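Long-range contacts in glucose-6-phosphate isomerase (Plasmodium falciparum, PDB 3QKI), which probably catalyses the reversible conversion of alpha-D-glucose 6-phosphate into beta-D-fructose 6-phosphate, the second step of glycolysis: residues A[59-64]-A[341-346]; A[186-191]-A[521-526]; A[381-386]-A[421-426]; A[447-452]-A[515-520]. All blocks are in the same frame, centred on the assembly; numbering follows the deposited sequence. Where two conformers were deposited one is given.

Interaction 1 of 4, residues A[59-64]-A[341-346]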
loop_
_atom_site.group_PDB
_atom_site.type_symbol
_atom_site.label_atom_id
_atom_site.label_comp_id
_atom_site.label_asym_id
_atom_site.label_seq_id
_atom_site.Cartn_x
_atom_site.Cartn_y
_atom_site.Cartn_z
ATOM N N LYS A 59 -2.526 -28.470 -3.500
ATOM C CA LYS A 59 -1.201 -29.003 -3.806
ATOM C C LYS A 59 -0.257 -28.778 -2.632
ATOM O O LYS A 59 -0.408 -27.794 -1.906
ATOM C CB LYS A 59 -0.651 -28.331 -5.081
ATOM C CG LYS A 59 -1.572 -28.403 -6.303
ATOM C CD LYS A 59 -1.527 -29.773 -6.969
ATOM C CE LYS A 59 -2.467 -29.882 -8.131
ATOM N NZ LYS A 59 -2.781 -31.313 -8.438
ATOM N N LYS A 60 0.716 -29.697 -2.440
ATOM C CA LYS A 60 1.732 -29.613 -1.383
ATOM C C LYS A 60 3.145 -29.584 -1.965
ATOM O O LYS A 60 3.473 -30.428 -2.811
ATOM C CB LYS A 60 1.606 -30.787 -0.394
ATOM N N PHE A 61 3.981 -28.625 -1.515
ATOM C CA PHE A 61 5.390 -28.557 -1.894
ATOM C C PHE A 61 6.172 -28.153 -0.695
ATOM O O PHE A 61 6.003 -27.034 -0.193
ATOM C CB PHE A 61 5.715 -27.658 -3.109
ATOM C CG PHE A 61 7.183 -27.682 -3.497
ATOM C CD1 PHE A 61 7.945 -26.525 -3.466
ATOM C CD2 PHE A 61 7.815 -28.877 -3.832
ATOM C CE1 PHE A 61 9.299 -26.552 -3.808
ATOM C CE2 PHE A 61 9.171 -28.901 -4.166
ATOM C CZ PHE A 61 9.910 -27.740 -4.135
ATOM N N LYS A 62 7.019 -29.074 -0.214
ATOM C CA LYS A 62 7.847 -28.898 0.978
ATOM C C LYS A 62 6.962 -28.598 2.214
ATOM O O LYS A 62 6.097 -29.404 2.575
ATOM C CB LYS A 62 8.962 -27.820 0.774
ATOM C CG LYS A 62 9.897 -28.068 -0.414
ATOM C CD LYS A 62 11.102 -28.917 -0.059
ATOM C CE LYS A 62 11.974 -29.126 -1.270
ATOM N NZ LYS A 62 13.012 -30.165 -1.018
ATOM N N ASN A 63 7.171 -27.414 2.794
ATOM C CA ASN A 63 6.517 -26.939 4.005
ATOM C C ASN A 63 5.266 -26.065 3.760
ATOM O O ASN A 63 4.954 -25.186 4.577
ATOM C CB ASN A 63 7.561 -26.254 4.907
ATOM C CG ASN A 63 8.654 -25.501 4.181
ATOM O OD1 ASN A 63 8.576 -24.288 3.999
ATOM N ND2 ASN A 63 9.707 -26.197 3.776
ATOM N N PHE A 64 4.531 -26.311 2.643
ATOM C CA PHE A 64 3.334 -25.531 2.333
ATOM C C PHE A 64 2.291 -26.182 1.470
ATOM O O PHE A 64 2.607 -27.049 0.645
ATOM C CB PHE A 64 3.690 -24.127 1.809
ATOM C CG PHE A 64 3.939 -23.959 0.326
ATOM C CD1 PHE A 64 5.225 -24.040 -0.192
ATOM C CD2 PHE A 64 2.908 -23.603 -0.531
ATOM C CE1 PHE A 64 5.461 -23.849 -1.551
ATOM C CE2 PHE A 64 3.147 -23.407 -1.895
ATOM C CZ PHE A 64 4.420 -23.518 -2.391
ATOM N N HIS A 341 16.108 -21.458 -4.759
ATOM C CA HIS A 341 16.603 -22.499 -5.645
ATOM C C HIS A 341 15.673 -23.705 -5.739
ATOM O O HIS A 341 15.377 -24.149 -6.852
ATOM C CB HIS A 341 18.025 -22.926 -5.259
ATOM C CG HIS A 341 18.569 -24.000 -6.156
ATOM N ND1 HIS A 341 18.805 -23.767 -7.500
ATOM C CD2 HIS A 341 18.876 -25.286 -5.876
ATOM C CE1 HIS A 341 19.281 -24.900 -7.983
ATOM N NE2 HIS A 341 19.357 -25.836 -7.040
ATOM N N ASP A 342 15.181 -24.216 -4.588
ATOM C CA ASP A 342 14.276 -25.366 -4.567
ATOM C C ASP A 342 12.958 -25.084 -5.264
ATOM O O ASP A 342 12.456 -25.950 -5.980
ATOM C CB ASP A 342 14.070 -25.890 -3.139
ATOM C CG ASP A 342 15.286 -26.615 -2.591
ATOM O OD1 ASP A 342 16.193 -26.954 -3.394
ATOM O OD2 ASP A 342 15.334 -26.843 -1.368
ATOM N N MET A 343 12.426 -23.859 -5.119
ATOM C CA MET A 343 11.210 -23.468 -5.839
ATOM C C MET A 343 11.520 -23.293 -7.353
ATOM O O MET A 343 10.697 -23.683 -8.171
ATOM C CB MET A 343 10.581 -22.201 -5.232
ATOM C CG MET A 343 9.291 -21.735 -5.940
ATOM S SD MET A 343 7.961 -22.972 -6.015
ATOM C CE MET A 343 7.447 -22.948 -4.346
ATOM N N ASP A 344 12.717 -22.743 -7.722
ATOM C CA ASP A 344 13.135 -22.618 -9.121
ATOM C C ASP A 344 13.140 -24.006 -9.792
ATOM O O ASP A 344 12.611 -24.152 -10.902
ATOM C CB ASP A 344 14.541 -22.016 -9.259
ATOM C CG ASP A 344 14.670 -20.547 -8.904
ATOM O OD1 ASP A 344 13.619 -19.858 -8.787
ATOM O OD2 ASP A 344 15.810 -20.100 -8.657
ATOM N N GLU A 345 13.731 -25.014 -9.110
ATOM C CA GLU A 345 13.823 -26.404 -9.602
ATOM C C GLU A 345 12.452 -27.023 -9.813
ATOM O O GLU A 345 12.225 -27.701 -10.819
ATOM C CB GLU A 345 14.673 -27.270 -8.653
ATOM C CG GLU A 345 16.146 -26.897 -8.671
ATOM C CD GLU A 345 16.917 -27.440 -9.861
ATOM O OE1 GLU A 345 17.066 -28.677 -9.948
ATOM O OE2 GLU A 345 17.399 -26.631 -10.687
ATOM N N HIS A 346 11.514 -26.738 -8.894
ATOM C CA HIS A 346 10.131 -27.194 -8.990
ATOM C C HIS A 346 9.485 -26.549 -10.226
ATOM O O HIS A 346 8.880 -27.245 -11.053
ATOM C CB HIS A 346 9.342 -26.801 -7.713
ATOM C CG HIS A 346 7.880 -27.033 -7.834
ATOM N ND1 HIS A 346 7.338 -28.308 -7.728
ATOM C CD2 HIS A 346 6.884 -26.153 -8.090
ATOM C CE1 HIS A 346 6.035 -28.167 -7.907
ATOM N NE2 HIS A 346 5.710 -26.887 -8.128
#
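Asp342 OD2 faces two groups: it is hydrogen-bonded to the Tyr524 hydroxyl, and it lies 4.1 Å from Lys62 NZ, too far for a salt bridge. Lys62 belongs to the tight turn of a beta-hairpin, close to type II', that joins strands 58-61 and 64-70 at one margin of the mixed sheet. The hairpin leans on helix 330-349 mainly through Phe61, whose CG stands anti to the backbone N (chi1 -177°), aiming the ring at the helix. There it stacks face to face on His346, with centroids 4.5 Å apart and planes at 27°. His346 CB sits over the rim of that face, 3.7 Å from Phe61 CZ. The other face is covered from within the turn by Lys62 CG, so the phenyl ring is sandwiched. A hydrogen bond between His346 NE2 and Ile356 N holds the imidazole in its rotation. Lys62 is exposed and Asp342 partly so, whereas Phe64 and Met343 are buried. Met343 approaches Phe61 obliquely as a Met-aromatic contact, SD 5.3 Å from the ring centroid. Bends at chi2 and chi3 then carry its methyl CE to the edge of the Phe64 ring, 3.5 Å from Phe64 CE1.

Interaction 2 of 4, residues A[186-191]-A[521-526]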
loop_
_atom_site.group_PDB
_atom_site.type_symbol
_atom_site.label_atom_id
_atom_site.label_comp_id
_atom_site.label_asym_id
_atom_site.label_seq_id
_atom_site.Cartn_x
_atom_site.Cartn_y
_atom_site.Cartn_z
ATOM N N GLU A 186 11.876 -6.725 6.516
ATOM C CA GLU A 186 10.732 -6.670 7.421
ATOM C C GLU A 186 10.156 -8.062 7.739
ATOM O O GLU A 186 9.741 -8.299 8.869
ATOM C CB GLU A 186 9.656 -5.732 6.857
ATOM C CG GLU A 186 10.050 -4.264 6.944
ATOM C CD GLU A 186 10.220 -3.722 8.349
ATOM O OE1 GLU A 186 9.523 -4.199 9.276
ATOM O OE2 GLU A 186 11.080 -2.834 8.530
ATOM N N ALA A 187 10.155 -8.974 6.756
ATOM C CA ALA A 187 9.632 -10.322 6.946
ATOM C C ALA A 187 10.453 -11.130 7.949
ATOM O O ALA A 187 9.897 -11.858 8.767
ATOM C CB ALA A 187 9.594 -11.059 5.617
ATOM N N MET A 188 11.776 -11.014 7.849
ATOM C CA MET A 188 12.727 -11.833 8.590
ATOM C C MET A 188 13.303 -11.264 9.885
ATOM O O MET A 188 13.811 -12.041 10.692
ATOM C CB MET A 188 13.862 -12.281 7.645
ATOM C CG MET A 188 13.387 -13.128 6.454
ATOM S SD MET A 188 12.096 -14.370 6.847
ATOM C CE MET A 188 12.944 -15.313 8.123
ATOM N N LYS A 189 13.317 -9.945 10.051
ATOM C CA LYS A 189 13.951 -9.350 11.222
ATOM C C LYS A 189 13.532 -9.910 12.575
ATOM O O LYS A 189 14.402 -10.199 13.394
ATOM C CB LYS A 189 14.002 -7.817 11.171
ATOM C CG LYS A 189 12.659 -7.116 11.425
ATOM C CD LYS A 189 12.831 -5.594 11.245
ATOM C CE LYS A 189 11.677 -4.841 11.857
ATOM N NZ LYS A 189 11.610 -3.440 11.345
ATOM N N TYR A 190 12.215 -10.109 12.791
ATOM C CA TYR A 190 11.716 -10.646 14.058
ATOM C C TYR A 190 12.015 -12.104 14.205
ATOM O O TYR A 190 12.226 -12.552 15.322
ATOM C CB TYR A 190 10.238 -10.303 14.309
ATOM C CG TYR A 190 10.098 -8.862 14.741
ATOM C CD1 TYR A 190 10.512 -8.451 16.009
ATOM C CD2 TYR A 190 9.668 -7.884 13.848
ATOM C CE1 TYR A 190 10.405 -7.122 16.412
ATOM C CE2 TYR A 190 9.577 -6.541 14.235
ATOM C CZ TYR A 190 9.934 -6.169 15.525
ATOM O OH TYR A 190 9.886 -4.837 15.901
ATOM N N TYR A 191 12.111 -12.855 13.079
ATOM C CA TYR A 191 12.494 -14.268 13.175
ATOM C C TYR A 191 13.950 -14.315 13.669
ATOM O O TYR A 191 14.280 -15.048 14.596
ATOM C CB TYR A 191 12.335 -14.974 11.831
ATOM C CG TYR A 191 12.739 -16.429 11.883
ATOM C CD1 TYR A 191 14.014 -16.830 11.503
ATOM C CD2 TYR A 191 11.860 -17.401 12.350
ATOM C CE1 TYR A 191 14.407 -18.167 11.574
ATOM C CE2 TYR A 191 12.246 -18.743 12.444
ATOM C CZ TYR A 191 13.523 -19.117 12.058
ATOM O OH TYR A 191 13.914 -20.427 12.124
ATOM N N LEU A 521 7.408 -18.973 8.836
ATOM C CA LEU A 521 8.120 -18.021 7.981
ATOM C C LEU A 521 9.567 -17.948 8.480
ATOM O O LEU A 521 9.898 -17.176 9.383
ATOM C CB LEU A 521 7.450 -16.641 7.933
ATOM C CG LEU A 521 8.109 -15.599 6.985
ATOM C CD1 LEU A 521 8.274 -16.133 5.546
ATOM C CD2 LEU A 521 7.350 -14.291 7.007
ATOM N N ASN A 522 10.413 -18.830 7.952
ATOM C CA ASN A 522 11.826 -18.843 8.287
ATOM C C ASN A 522 12.577 -18.386 7.010
ATOM O O ASN A 522 11.923 -18.002 6.026
ATOM C CB ASN A 522 12.275 -20.219 8.814
ATOM C CG ASN A 522 12.003 -21.379 7.894
ATOM O OD1 ASN A 522 11.931 -21.247 6.673
ATOM N ND2 ASN A 522 11.800 -22.545 8.467
ATOM N N PHE A 523 13.914 -18.353 7.025
ATOM C CA PHE A 523 14.672 -17.887 5.852
ATOM C C PHE A 523 14.422 -18.718 4.588
ATOM O O PHE A 523 14.227 -18.157 3.509
ATOM C CB PHE A 523 16.170 -17.757 6.169
ATOM C CG PHE A 523 16.470 -16.562 7.037
ATOM C CD1 PHE A 523 16.711 -15.317 6.472
ATOM C CD2 PHE A 523 16.506 -16.679 8.427
ATOM C CE1 PHE A 523 16.953 -14.195 7.283
ATOM C CE2 PHE A 523 16.772 -15.566 9.235
ATOM C CZ PHE A 523 16.997 -14.329 8.657
ATOM N N TYR A 524 14.396 -20.054 4.735
ATOM C CA TYR A 524 14.167 -20.975 3.640
ATOM C C TYR A 524 12.771 -20.744 3.007
ATOM O O TYR A 524 12.662 -20.613 1.788
ATOM C CB TYR A 524 14.329 -22.421 4.145
ATOM C CG TYR A 524 14.057 -23.451 3.077
ATOM C CD1 TYR A 524 12.804 -24.043 2.959
ATOM C CD2 TYR A 524 15.059 -23.849 2.188
ATOM C CE1 TYR A 524 12.553 -25.015 1.990
ATOM C CE2 TYR A 524 14.812 -24.803 1.204
ATOM C CZ TYR A 524 13.550 -25.364 1.095
ATOM O OH TYR A 524 13.269 -26.269 0.106
ATOM N N THR A 525 11.718 -20.710 3.848
ATOM C CA THR A 525 10.342 -20.492 3.417
ATOM C C THR A 525 10.168 -19.106 2.755
ATOM O O THR A 525 9.383 -18.973 1.826
ATOM C CB THR A 525 9.401 -20.762 4.602
ATOM O OG1 THR A 525 9.613 -22.099 5.076
ATOM C CG2 THR A 525 7.962 -20.579 4.254
ATOM N N CYS A 526 10.884 -18.075 3.252
ATOM C CA CYS A 526 10.781 -16.738 2.652
ATOM C C CYS A 526 11.335 -16.783 1.211
ATOM O O CYS A 526 10.820 -16.091 0.330
ATOM C CB CYS A 526 11.493 -15.691 3.502
ATOM S SG CYS A 526 11.010 -13.984 3.130
HETATM O O HOH W 1 12.577 -22.583 11.363
#
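Leu521 reaches helix 179-197 with CD2, 3.9 Å from Ala187 O, while its carbonyl O, hydrogen-bonded to His452 NE2, lies 3.6 Å from Tyr191 CD2. Asn522 comes next and lies along the phenol ring of Tyr191, pointing the same way: its CA sits over the ring centre, 4.0 Å from the centroid, and CB touches CZ. The two planes, ring and amide, are 77° apart. With chi1 at 56°, the amide turns back over its own helix, where OD1 takes Thr525 N at 2.9 Å, almost in line with the C=O bond. ND2 donates to a water whose oxygen is 2.6 Å from Tyr191 OH. Phe523 then offers a ring face to Met188, whose CE hangs 3.8 Å from the centroid with SD farther out above the same face; Tyr191 CD1 meets that ring obliquely. Cys526 closes the contact, its CB 3.6 Å from Met188 SD. The start of helix 523-543 thus packs on the side of helix 179-197, a Met-aromatic contact beside a classic asparagine N-cap.

Interaction 3 of 4, residues A[381-386]-A[421-426]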
loop_
_atom_site.group_PDB
_atom_site.type_symbol
_atom_site.label_atom_id
_atom_site.label_comp_id
_atom_site.label_asym_id
_atom_site.label_seq_id
_atom_site.Cartn_x
_atom_site.Cartn_y
_atom_site.Cartn_z
ATOM N N TYR A 381 -1.759 -12.875 5.989
ATOM C CA TYR A 381 -2.265 -12.800 7.374
ATOM C C TYR A 381 -1.036 -12.944 8.300
ATOM O O TYR A 381 -0.846 -13.950 8.986
ATOM C CB TYR A 381 -3.369 -13.843 7.616
ATOM C CG TYR A 381 -4.718 -13.285 7.222
ATOM C CD1 TYR A 381 -5.005 -12.979 5.894
ATOM C CD2 TYR A 381 -5.662 -12.948 8.187
ATOM C CE1 TYR A 381 -6.209 -12.374 5.534
ATOM C CE2 TYR A 381 -6.873 -12.340 7.839
ATOM C CZ TYR A 381 -7.131 -12.032 6.512
ATOM O OH TYR A 381 -8.312 -11.427 6.157
ATOM N N PHE A 382 -0.161 -11.918 8.246
ATOM C CA PHE A 382 1.119 -11.891 8.932
ATOM C C PHE A 382 1.659 -10.473 8.821
ATOM O O PHE A 382 2.100 -10.059 7.750
ATOM C CB PHE A 382 2.098 -12.904 8.272
ATOM C CG PHE A 382 3.100 -13.549 9.203
ATOM C CD1 PHE A 382 2.704 -14.530 10.114
ATOM C CD2 PHE A 382 4.446 -13.178 9.171
ATOM C CE1 PHE A 382 3.648 -15.152 10.961
ATOM C CE2 PHE A 382 5.385 -13.794 10.028
ATOM C CZ PHE A 382 4.983 -14.784 10.901
ATOM N N GLN A 383 1.605 -9.715 9.930
ATOM C CA GLN A 383 2.094 -8.342 9.947
ATOM C C GLN A 383 3.562 -8.179 9.473
ATOM O O GLN A 383 3.877 -7.150 8.877
ATOM C CB GLN A 383 1.834 -7.676 11.305
ATOM C CG GLN A 383 2.101 -6.164 11.341
ATOM C CD GLN A 383 1.190 -5.348 10.448
ATOM O OE1 GLN A 383 0.152 -5.797 9.973
ATOM N NE2 GLN A 383 1.585 -4.133 10.164
ATOM N N ASN A 384 4.443 -9.195 9.693
ATOM C CA ASN A 384 5.830 -9.087 9.238
ATOM C C ASN A 384 5.961 -9.073 7.723
ATOM O O ASN A 384 6.959 -8.604 7.213
ATOM C CB ASN A 384 6.781 -10.049 9.972
ATOM C CG ASN A 384 6.827 -9.756 11.457
ATOM O OD1 ASN A 384 6.555 -8.644 11.892
ATOM N ND2 ASN A 384 7.114 -10.746 12.273
ATOM N N LEU A 385 4.895 -9.494 7.006
ATOM C CA LEU A 385 4.824 -9.423 5.548
ATOM C C LEU A 385 4.241 -8.056 5.065
ATOM O O LEU A 385 3.832 -7.959 3.919
ATOM C CB LEU A 385 4.065 -10.638 4.970
ATOM C CG LEU A 385 4.880 -11.972 4.962
ATOM C CD1 LEU A 385 4.021 -13.117 4.462
ATOM C CD2 LEU A 385 6.104 -11.881 4.080
ATOM N N LEU A 386 4.246 -7.004 5.927
ATOM C CA LEU A 386 3.717 -5.681 5.565
ATOM C C LEU A 386 4.348 -5.044 4.324
ATOM O O LEU A 386 3.726 -4.182 3.718
ATOM C CB LEU A 386 3.583 -4.681 6.754
ATOM C CG LEU A 386 4.859 -4.208 7.478
ATOM C CD1 LEU A 386 5.320 -2.914 6.940
ATOM C CD2 LEU A 386 4.573 -3.919 8.934
ATOM N N GLY A 421 -2.911 -4.321 -1.684
ATOM C CA GLY A 421 -3.148 -5.080 -0.475
ATOM C C GLY A 421 -2.497 -4.523 0.760
ATOM O O GLY A 421 -1.619 -3.658 0.692
ATOM N N GLU A 422 -2.945 -5.049 1.892
ATOM C CA GLU A 422 -2.456 -4.777 3.234
ATOM C C GLU A 422 -2.518 -6.096 3.979
ATOM O O GLU A 422 -3.383 -6.920 3.666
ATOM C CB GLU A 422 -3.355 -3.748 3.955
ATOM C CG GLU A 422 -3.111 -2.297 3.527
ATOM C CD GLU A 422 -1.697 -1.743 3.632
ATOM O OE1 GLU A 422 -0.927 -2.161 4.530
ATOM O OE2 GLU A 422 -1.380 -0.836 2.833
ATOM N N PRO A 423 -1.631 -6.324 4.975
ATOM C CA PRO A 423 -1.701 -7.592 5.727
ATOM C C PRO A 423 -3.020 -7.752 6.474
ATOM O O PRO A 423 -3.601 -6.763 6.883
ATOM C CB PRO A 423 -0.556 -7.498 6.740
ATOM C CG PRO A 423 0.265 -6.374 6.319
ATOM C CD PRO A 423 -0.535 -5.456 5.450
ATOM N N GLY A 424 -3.503 -8.983 6.580
ATOM C CA GLY A 424 -4.685 -9.274 7.376
ATOM C C GLY A 424 -4.266 -9.276 8.846
ATOM O O GLY A 424 -3.128 -9.658 9.161
ATOM N N THR A 425 -5.110 -8.815 9.775
ATOM C CA THR A 425 -6.491 -8.349 9.649
ATOM C C THR A 425 -6.616 -6.873 9.250
ATOM O O THR A 425 -7.744 -6.406 9.115
ATOM C CB THR A 425 -7.259 -8.606 10.972
ATOM O OG1 THR A 425 -6.557 -7.972 12.052
ATOM C CG2 THR A 425 -7.490 -10.079 11.249
ATOM N N ASN A 426 -5.496 -6.130 9.064
ATOM C CA ASN A 426 -5.572 -4.707 8.682
ATOM C C ASN A 426 -6.393 -4.416 7.421
ATOM O O ASN A 426 -7.280 -3.561 7.471
ATOM C CB ASN A 426 -4.192 -4.090 8.557
ATOM C CG ASN A 426 -3.422 -4.000 9.830
ATOM O OD1 ASN A 426 -3.909 -4.305 10.900
ATOM N ND2 ASN A 426 -2.192 -3.556 9.740
HETATM O O HOH W 2 1.776 -2.385 4.684
HETATM O O HOH W 3 0.933 -4.133 2.425
#
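Tyr381 spreads its ring under the backbone of Gly424, whose CA stands 3.6 Å from the ring centroid and only 6° off the normal, a CH-pi contact made so close by the lack of a side chain. The phenol OH bonds Gln428 and Tyr432, which fixes the ring from its far end. Pro423 wedges into the turn at 382-386: its CG is 3.6 Å from Leu386 CA, and its CB faces Phe382 O. Gln383, bent at chi2 (64°), swings OE1 alongside the proline ring. That oxygen lies 3.3 Å from Asn426 ND2, but the angle is too poor for a bond. Two waters lie between Leu386 O and Glu422 OE1 and Gly421 O, with more acceptors in reach than protons. Thr425, after a cis peptide, neighbours His429, which binds beta-D-fructose 6-phosphate, though none is bound in this chain. With no direct hydrogen bond between them, segments 381-386 and 421-426 meet through apolar packing and water, while Gln383 OE1, Gly424 O and Thr425 N bond Asn225 of the second subunit.

Interaction 4 of 4, residues A[447-452]-A[515-520]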
loop_
_atom_site.group_PDB
_atom_site.type_symbol
_atom_site.label_atom_id
_atom_site.label_comp_id
_atom_site.label_asym_id
_atom_site.label_seq_id
_atom_site.Cartn_x
_atom_site.Cartn_y
_atom_site.Cartn_z
ATOM N N GLY A 447 -0.786 -17.450 4.804
ATOM C CA GLY A 447 -0.832 -17.666 6.241
ATOM C C GLY A 447 0.197 -18.670 6.690
ATOM O O GLY A 447 0.716 -19.439 5.863
ATOM N N PHE A 448 0.506 -18.654 8.006
ATOM C CA PHE A 448 1.487 -19.537 8.635
ATOM C C PHE A 448 0.896 -20.246 9.830
ATOM O O PHE A 448 -0.029 -19.727 10.464
ATOM C CB PHE A 448 2.742 -18.749 9.032
ATOM C CG PHE A 448 3.357 -18.042 7.849
ATOM C CD1 PHE A 448 2.945 -16.758 7.492
ATOM C CD2 PHE A 448 4.295 -18.681 7.046
ATOM C CE1 PHE A 448 3.458 -16.138 6.348
ATOM C CE2 PHE A 448 4.796 -18.055 5.898
ATOM C CZ PHE A 448 4.385 -16.783 5.569
ATOM N N LYS A 449 1.436 -21.434 10.148
ATOM C CA LYS A 449 0.987 -22.215 11.306
ATOM C C LYS A 449 1.518 -21.641 12.600
ATOM O O LYS A 449 0.872 -21.779 13.643
ATOM C CB LYS A 449 1.445 -23.674 11.166
ATOM C CG LYS A 449 0.601 -24.479 10.174
ATOM C CD LYS A 449 1.171 -25.904 9.986
ATOM C CE LYS A 449 1.151 -26.691 11.296
ATOM N NZ LYS A 449 1.257 -28.154 11.069
ATOM N N HIS A 450 2.665 -20.957 12.529
ATOM C CA HIS A 450 3.338 -20.392 13.698
ATOM C C HIS A 450 3.590 -18.917 13.572
ATOM O O HIS A 450 3.865 -18.411 12.483
ATOM C CB HIS A 450 4.672 -21.131 13.981
ATOM C CG HIS A 450 4.459 -22.578 14.287
ATOM N ND1 HIS A 450 4.526 -23.553 13.298
ATOM C CD2 HIS A 450 4.064 -23.159 15.445
ATOM C CE1 HIS A 450 4.210 -24.692 13.896
ATOM N NE2 HIS A 450 3.922 -24.502 15.184
ATOM N N SER A 451 3.603 -18.246 14.730
ATOM C CA SER A 451 3.905 -16.828 14.847
ATOM C C SER A 451 5.423 -16.602 15.031
ATOM O O SER A 451 6.132 -17.515 15.450
ATOM C CB SER A 451 3.200 -16.268 16.086
ATOM O OG SER A 451 3.430 -14.872 16.197
ATOM N N HIS A 452 5.903 -15.364 14.810
ATOM C CA HIS A 452 7.281 -14.985 15.152
ATOM C C HIS A 452 7.292 -14.517 16.630
ATOM O O HIS A 452 8.354 -14.342 17.209
ATOM C CB HIS A 452 7.796 -13.839 14.250
ATOM C CG HIS A 452 8.249 -14.269 12.876
ATOM N ND1 HIS A 452 8.512 -13.335 11.885
ATOM C CD2 HIS A 452 8.470 -15.512 12.373
ATOM C CE1 HIS A 452 8.875 -14.036 10.820
ATOM N NE2 HIS A 452 8.855 -15.349 11.061
ATOM N N LEU A 515 -5.444 -19.861 -1.327
ATOM C CA LEU A 515 -4.859 -19.936 0.009
ATOM C C LEU A 515 -3.472 -20.551 -0.068
ATOM O O LEU A 515 -3.291 -21.611 -0.667
ATOM C CB LEU A 515 -5.723 -20.745 0.991
ATOM C CG LEU A 515 -7.116 -20.233 1.332
ATOM C CD1 LEU A 515 -7.809 -21.203 2.272
ATOM C CD2 LEU A 515 -7.055 -18.933 2.065
ATOM N N LEU A 516 -2.493 -19.884 0.537
ATOM C CA LEU A 516 -1.112 -20.367 0.655
ATOM C C LEU A 516 -0.849 -20.510 2.150
ATOM O O LEU A 516 -0.860 -19.499 2.870
ATOM C CB LEU A 516 -0.090 -19.404 0.006
ATOM C CG LEU A 516 -0.109 -19.297 -1.512
ATOM C CD1 LEU A 516 0.696 -18.080 -1.994
ATOM C CD2 LEU A 516 0.469 -20.552 -2.170
ATOM N N LEU A 517 -0.677 -21.766 2.625
ATOM C CA LEU A 517 -0.455 -22.016 4.047
ATOM C C LEU A 517 0.880 -22.695 4.274
ATOM O O LEU A 517 1.057 -23.835 3.859
ATOM C CB LEU A 517 -1.631 -22.808 4.702
ATOM C CG LEU A 517 -1.506 -23.189 6.198
ATOM C CD1 LEU A 517 -1.283 -21.954 7.092
ATOM C CD2 LEU A 517 -2.750 -23.934 6.668
ATOM N N PHE A 518 1.811 -21.981 4.934
ATOM C CA PHE A 518 3.161 -22.483 5.227
ATOM C C PHE A 518 3.238 -22.908 6.677
ATOM O O PHE A 518 2.432 -22.459 7.486
ATOM C CB PHE A 518 4.205 -21.377 4.977
ATOM C CG PHE A 518 4.367 -20.870 3.552
ATOM C CD1 PHE A 518 5.399 -21.331 2.748
ATOM C CD2 PHE A 518 3.511 -19.902 3.038
ATOM C CE1 PHE A 518 5.555 -20.865 1.440
ATOM C CE2 PHE A 518 3.675 -19.421 1.744
ATOM C CZ PHE A 518 4.700 -19.900 0.946
ATOM N N ASP A 519 4.223 -23.726 7.050
ATOM C CA ASP A 519 4.320 -24.063 8.468
ATOM C C ASP A 519 4.898 -22.887 9.283
ATOM O O ASP A 519 4.353 -22.495 10.313
ATOM C CB ASP A 519 5.105 -25.370 8.687
ATOM C CG ASP A 519 6.577 -25.350 8.310
ATOM O OD1 ASP A 519 6.983 -24.466 7.504
ATOM O OD2 ASP A 519 7.329 -26.218 8.814
ATOM N N GLU A 520 5.961 -22.276 8.779
ATOM C CA GLU A 520 6.637 -21.202 9.500
ATOM C C GLU A 520 7.246 -20.242 8.474
ATOM O O GLU A 520 7.616 -20.675 7.383
ATOM C CB GLU A 520 7.770 -21.885 10.311
ATOM C CG GLU A 520 8.597 -20.999 11.219
ATOM C CD GLU A 520 9.564 -21.761 12.107
ATOM O OE1 GLU A 520 10.035 -22.844 11.686
ATOM O OE2 GLU A 520 9.861 -21.265 13.220
HETATM O O HOH W 4 7.915 -18.794 13.380
#
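Gly447 pairs with 515-520 in parallel fashion, its N donating to Leu516 O at 2.8 Å and its O accepting from Phe518 N at 2.9 Å; Leu517 CD1 packs against that same carbonyl. Phe448 lies beside Phe518, both pointing the same way. Their planes are 24° apart but slid so far that the rings barely overlap, and the touching is done by Phe448 CD2, 3.4 Å from Phe518 CB. At Lys449 the N-H is shared: it donates to Phe518 O at 3.0 Å and, weakly, to Asp519 O, while NZ runs off to Tyr593 of the second subunit. His450 completes the grip on Asp519 O, weakly through its N and through ND1 at 3.2 Å, the latter 48° above the carbonyl plane. Ser451 O is joined to Glu520 OE2 by a water. His452 ND1 bonds Asn384 ND2, in the loop after strand 375-380. Strand 513-518 is thus set between 64-70 and 443-448, with helix 523-543 against Phe518 and helix 464-481 packing on Leu517.

The four contacts lie in and around the mixed sheet, which probably belongs to one of the two SIS-type halves of the enzyme. Interaction 4 joins two of its inner strands; interaction 1 holds the hairpin at one margin, and interaction 3 links the loops that follow strands 375-380 and 418-420 toward the other; the centres of interactions 1 and 3 lie about 23 Å apart. Segment 521-526 of interaction 2 leads from strand 513-518 into helix 523-543 and packs on helix 179-197, about 11 Å from interaction 4 between centres. Along the chain, 3 and 4 are nested in the loop closed by 2, whereas 1 and 2 alternate. Asn63 joins interaction 1 to 2 and 4, and His452 joins 4 to 2 and 3. All four also touch the second subunit.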